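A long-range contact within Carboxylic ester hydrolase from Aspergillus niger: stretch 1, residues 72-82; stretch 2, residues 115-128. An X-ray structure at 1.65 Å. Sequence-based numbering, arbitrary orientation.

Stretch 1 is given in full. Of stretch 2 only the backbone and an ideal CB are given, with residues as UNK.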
# COMPACT_ATOMS: atom_id res chain seq x y z
N ASP A 72 -2.78 -28.69 6.96
CA ASP A 72 -2.51 -27.26 7.22
C ASP A 72 -1.11 -27.08 7.85
O ASP A 72 -0.73 -27.86 8.77
CB ASP A 72 -3.57 -26.70 8.14
CG ASP A 72 -3.56 -25.19 8.22
OD1 ASP A 72 -3.78 -24.53 7.19
OD2 ASP A 72 -3.26 -24.69 9.35
N GLN A 73 -0.40 -26.04 7.42
CA GLN A 73 0.86 -25.61 8.07
C GLN A 73 1.10 -24.13 7.75
O GLN A 73 1.04 -23.70 6.57
CB GLN A 73 2.04 -26.44 7.58
CG GLN A 73 3.31 -26.15 8.38
CD GLN A 73 4.44 -27.09 8.05
OE1 GLN A 73 4.73 -28.00 8.82
NE2 GLN A 73 5.08 -26.89 6.92
N VAL A 74 1.42 -23.38 8.78
CA VAL A 74 1.78 -21.96 8.68
C VAL A 74 3.22 -21.83 9.20
O VAL A 74 3.56 -22.43 10.22
CB VAL A 74 0.82 -21.09 9.49
CG1 VAL A 74 1.15 -19.63 9.31
CG2 VAL A 74 -0.66 -21.36 9.14
N LEU A 75 4.05 -21.09 8.50
CA LEU A 75 5.42 -20.77 8.95
C LEU A 75 5.44 -19.29 9.38
O LEU A 75 4.99 -18.40 8.67
CB LEU A 75 6.42 -20.98 7.83
CG LEU A 75 6.41 -22.39 7.25
CD1 LEU A 75 7.36 -22.51 6.10
CD2 LEU A 75 6.71 -23.42 8.32
N LEU A 76 6.13 -19.04 10.49
CA LEU A 76 6.48 -17.68 10.90
C LEU A 76 8.00 -17.53 10.88
O LEU A 76 8.73 -18.50 11.16
CB LEU A 76 5.95 -17.41 12.31
CG LEU A 76 4.45 -17.53 12.53
CD1 LEU A 76 4.10 -17.11 13.94
CD2 LEU A 76 3.66 -16.71 11.51
N GLU A 77 8.43 -16.33 10.56
CA GLU A 77 9.85 -15.97 10.66
C GLU A 77 9.91 -14.70 11.50
O GLU A 77 9.25 -13.72 11.15
CB GLU A 77 10.52 -15.77 9.30
CG GLU A 77 12.00 -15.36 9.40
CD GLU A 77 12.78 -15.56 8.10
OE1 GLU A 77 13.62 -14.71 7.76
OE2 GLU A 77 12.43 -16.53 7.36
N ILE A 78 10.73 -14.72 12.55
CA ILE A 78 10.82 -13.60 13.50
C ILE A 78 12.31 -13.33 13.71
O ILE A 78 13.04 -14.28 13.98
CB ILE A 78 10.10 -13.96 14.82
CG1 ILE A 78 8.57 -14.13 14.57
CG2 ILE A 78 10.33 -12.89 15.89
CD1 ILE A 78 7.82 -14.68 15.77
N TRP A 79 12.69 -12.09 13.56
CA TRP A 79 14.08 -11.67 13.86
C TRP A 79 14.08 -11.01 15.24
O TRP A 79 13.41 -10.00 15.42
CB TRP A 79 14.59 -10.74 12.81
CG TRP A 79 14.76 -11.34 11.44
CD1 TRP A 79 14.43 -12.60 11.01
CD2 TRP A 79 15.29 -10.65 10.31
NE1 TRP A 79 14.73 -12.73 9.67
CE2 TRP A 79 15.21 -11.53 9.20
CE3 TRP A 79 15.77 -9.37 10.10
CZ2 TRP A 79 15.67 -11.17 7.94
CZ3 TRP A 79 16.20 -8.98 8.84
CH2 TRP A 79 16.13 -9.88 7.77
N LEU A 80 14.92 -11.55 16.12
CA LEU A 80 15.06 -11.06 17.52
C LEU A 80 16.34 -10.27 17.69
O LEU A 80 17.44 -10.78 17.43
CB LEU A 80 15.08 -12.27 18.45
CG LEU A 80 13.87 -13.19 18.46
CD1 LEU A 80 14.13 -14.38 19.35
CD2 LEU A 80 12.62 -12.46 18.93
N PRO A 81 16.26 -9.00 18.08
CA PRO A 81 17.47 -8.26 18.45
C PRO A 81 18.25 -8.93 19.58
O PRO A 81 17.74 -9.68 20.40
CB PRO A 81 16.95 -6.91 18.96
CG PRO A 81 15.54 -6.80 18.35
CD PRO A 81 15.01 -8.20 18.20
N ALA A 82 19.53 -8.62 19.63
CA ALA A 82 20.36 -8.97 20.79
C ALA A 82 19.67 -8.39 22.03
O ALA A 82 19.13 -7.28 21.98
CB ALA A 82 21.73 -8.38 20.61
N UNK A 115 13.17 -3.76 17.81
CA UNK A 115 11.91 -4.52 17.78
C UNK A 115 12.15 -5.94 17.31
O UNK A 115 12.79 -6.14 16.26
CB UNK A 115 10.89 -3.84 16.87
N UNK A 116 11.59 -6.89 18.05
CA UNK A 116 11.31 -8.23 17.52
C UNK A 116 10.42 -8.02 16.31
O UNK A 116 9.42 -7.30 16.42
CB UNK A 116 10.65 -9.14 18.56
N UNK A 117 10.79 -8.58 15.17
CA UNK A 117 10.15 -8.25 13.87
C UNK A 117 9.69 -9.54 13.19
O UNK A 117 10.44 -10.52 13.13
CB UNK A 117 11.11 -7.48 12.96
N UNK A 118 8.43 -9.60 12.79
CA UNK A 118 7.85 -10.85 12.28
C UNK A 118 7.18 -10.76 10.93
O UNK A 118 6.68 -9.70 10.51
CB UNK A 118 6.82 -11.38 13.29
N UNK A 119 7.15 -11.91 10.27
CA UNK A 119 6.34 -12.11 9.06
C UNK A 119 5.78 -13.52 9.04
O UNK A 119 6.25 -14.42 9.76
CB UNK A 119 7.16 -11.85 7.80
N UNK A 120 4.78 -13.71 8.19
CA UNK A 120 4.12 -15.01 8.04
C UNK A 120 4.17 -15.47 6.57
O UNK A 120 4.26 -14.65 5.65
CB UNK A 120 2.67 -14.93 8.53
N UNK A 121 4.05 -16.76 6.40
CA UNK A 121 3.82 -17.32 5.05
C UNK A 121 2.33 -17.51 4.79
O UNK A 121 2.00 -17.98 3.71
CB UNK A 121 4.55 -18.65 4.89
N UNK A 122 1.46 -17.23 5.76
CA UNK A 122 0.01 -17.27 5.50
C UNK A 122 -0.58 -18.65 5.39
O UNK A 122 -1.82 -18.75 5.15
CB UNK A 122 -0.30 -16.51 4.21
N UNK A 123 0.21 -19.70 5.58
CA UNK A 123 -0.21 -21.08 5.31
C UNK A 123 -0.07 -21.47 3.85
O UNK A 123 -0.60 -22.54 3.48
CB UNK A 123 -1.66 -21.28 5.75
N UNK A 124 0.63 -20.68 3.02
CA UNK A 124 0.61 -20.92 1.56
C UNK A 124 1.66 -21.93 1.10
O UNK A 124 1.80 -22.09 -0.13
CB UNK A 124 0.83 -19.60 0.82
N UNK A 125 2.40 -22.56 2.00
CA UNK A 125 3.37 -23.61 1.65
C UNK A 125 4.79 -23.11 1.49
O UNK A 125 5.56 -23.68 0.65
CB UNK A 125 2.94 -24.30 0.35
N UNK A 126 5.16 -22.06 2.19
CA UNK A 126 6.50 -21.48 2.15
C UNK A 126 6.45 -20.00 1.95
O UNK A 126 5.51 -19.51 1.32
CB UNK A 126 7.34 -22.12 1.04
N UNK A 127 7.44 -19.26 2.45
CA UNK A 127 7.45 -17.80 2.33
C UNK A 127 7.37 -17.32 0.89
O UNK A 127 6.84 -16.24 0.60
CB UNK A 127 8.71 -17.23 2.98
N UNK A 128 7.98 -18.06 -0.05
CA UNK A 128 8.02 -17.58 -1.45
C UNK A 128 6.78 -18.03 -2.22
O UNK A 128 6.66 -17.65 -3.35
CB UNK A 128 9.28 -18.09 -2.16

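The first part of stretch 2, through 120, runs antiparallel to the strand of stretch 1, so those positions are judged by sheet face and cross-strand neighbour; the turn and loop that follow are judged by backbone angles and by what they meet. At position 115 CA-to-CB points away and the ideal CB meets nothing of stretch 1, so many side chains would do; it is A115. At 116 the ideal CB lies 3.9 Å from CD2 of L80, with the proline ring of P81 nearby, which invites something apolar and small to medium. A116 makes these contacts with its methyl group.

Position 117 pairs with W79 through two backbone hydrogen bonds, on the face that carries E77 and W79. The indole leads away, so little of stretch 1 dictates the choice. The residue is S117, whose OG donates to its own strand, to A115 O at 2.9 Å.

At 118 the ideal CB would sit 3.5 Å from CG1 of I78, in a non-hydrogen-bonded pair where the CA atoms are only 4.2 Å apart. A very small residue suits this, and G118 leaves I78 its room.

Position 119 forms the hydrogen-bonded pair with E77 and shares its face. A long side chain could lie along the glutamate: a basic one for its charge, or a flexible apolar one for its aliphatic part. M119 is of the flexible apolar kind; its CG comes 4.0 Å from CB of E77, and its CE lies 3.7 Å from CD, the carboxylate carbon of E77.

At 120 the ideal CB is 3.6 Å from CD2 of L76, with CG1 of V74 farther off, so a branched, partly apolar residue fits. T120 places OG1 3.6 Å from CD2 of L76 and uses it to accept from the amide of 122.

At 121 CB points toward stretch 1, where the amide of L75 lacks a backbone partner. A short acceptor, aspartate or asparagine, is well suited. In D121, OD1 accepts from L75 N (2.9 Å) and from the amide of 123, while OD2 accepts from the amide of 126 and from a water that also donates to Q73 O.

Positions 122 and 123 have positive phi in a type I' turn, which favours glycine. At 123 an ideal CB would also lie 3.5 Å from CG2 of V74. They are G122 and G123; CA of G123 approaches Q73 O at 3.2 Å.

At 124 CA-to-CB points away and stretch 1 sets no limit, so many side chains would do; it is F124. At 125 and 126 a CB would jam against the preceding carbonyl, hence G125 and G126.

At 127 CB points sideways, but a long apolar group could reach L75. The ring of F127 does so, its CZ 3.7 Å from CB of L75 and 3.6 Å from CB of E77. Position 128 is out of reach, so stretch 1 does not constrain it; the residue is S128.

Stretch 2 115-128: AASGMTDGGFGGFS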
# COMPACT_ATOMS: atom_id res chain seq x y z
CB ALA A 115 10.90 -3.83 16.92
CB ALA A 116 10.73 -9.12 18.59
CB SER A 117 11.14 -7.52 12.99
OG SER A 117 11.60 -6.31 13.62
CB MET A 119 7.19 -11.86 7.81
CG MET A 119 8.25 -12.91 7.59
SD MET A 119 9.27 -12.31 6.15
CE MET A 119 10.31 -13.73 5.96
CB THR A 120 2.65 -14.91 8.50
OG1 THR A 120 2.00 -16.17 8.35
CG2 THR A 120 1.86 -13.84 7.81
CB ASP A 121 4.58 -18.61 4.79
CG ASP A 121 3.91 -19.89 5.19
OD1 ASP A 121 3.01 -19.89 6.07
OD2 ASP A 121 4.35 -20.95 4.63
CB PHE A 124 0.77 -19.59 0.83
CG PHE A 124 -0.13 -18.47 1.29
CD1 PHE A 124 -1.41 -18.71 1.75
CD2 PHE A 124 0.28 -17.16 1.12
CE1 PHE A 124 -2.24 -17.66 2.15
CE2 PHE A 124 -0.52 -16.12 1.53
CZ PHE A 124 -1.77 -16.38 2.04
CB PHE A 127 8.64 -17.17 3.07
CG PHE A 127 8.62 -17.43 4.54
CD1 PHE A 127 7.70 -16.80 5.40
CD2 PHE A 127 9.53 -18.31 5.09
CE1 PHE A 127 7.65 -17.14 6.74
CE2 PHE A 127 9.48 -18.63 6.43
CZ PHE A 127 8.56 -18.01 7.27
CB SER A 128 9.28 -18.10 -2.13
OG SER A 128 9.19 -19.50 -2.21
O HOH W 1 3.03 -23.17 4.84
O HOH W 2 -1.49 -24.85 4.92
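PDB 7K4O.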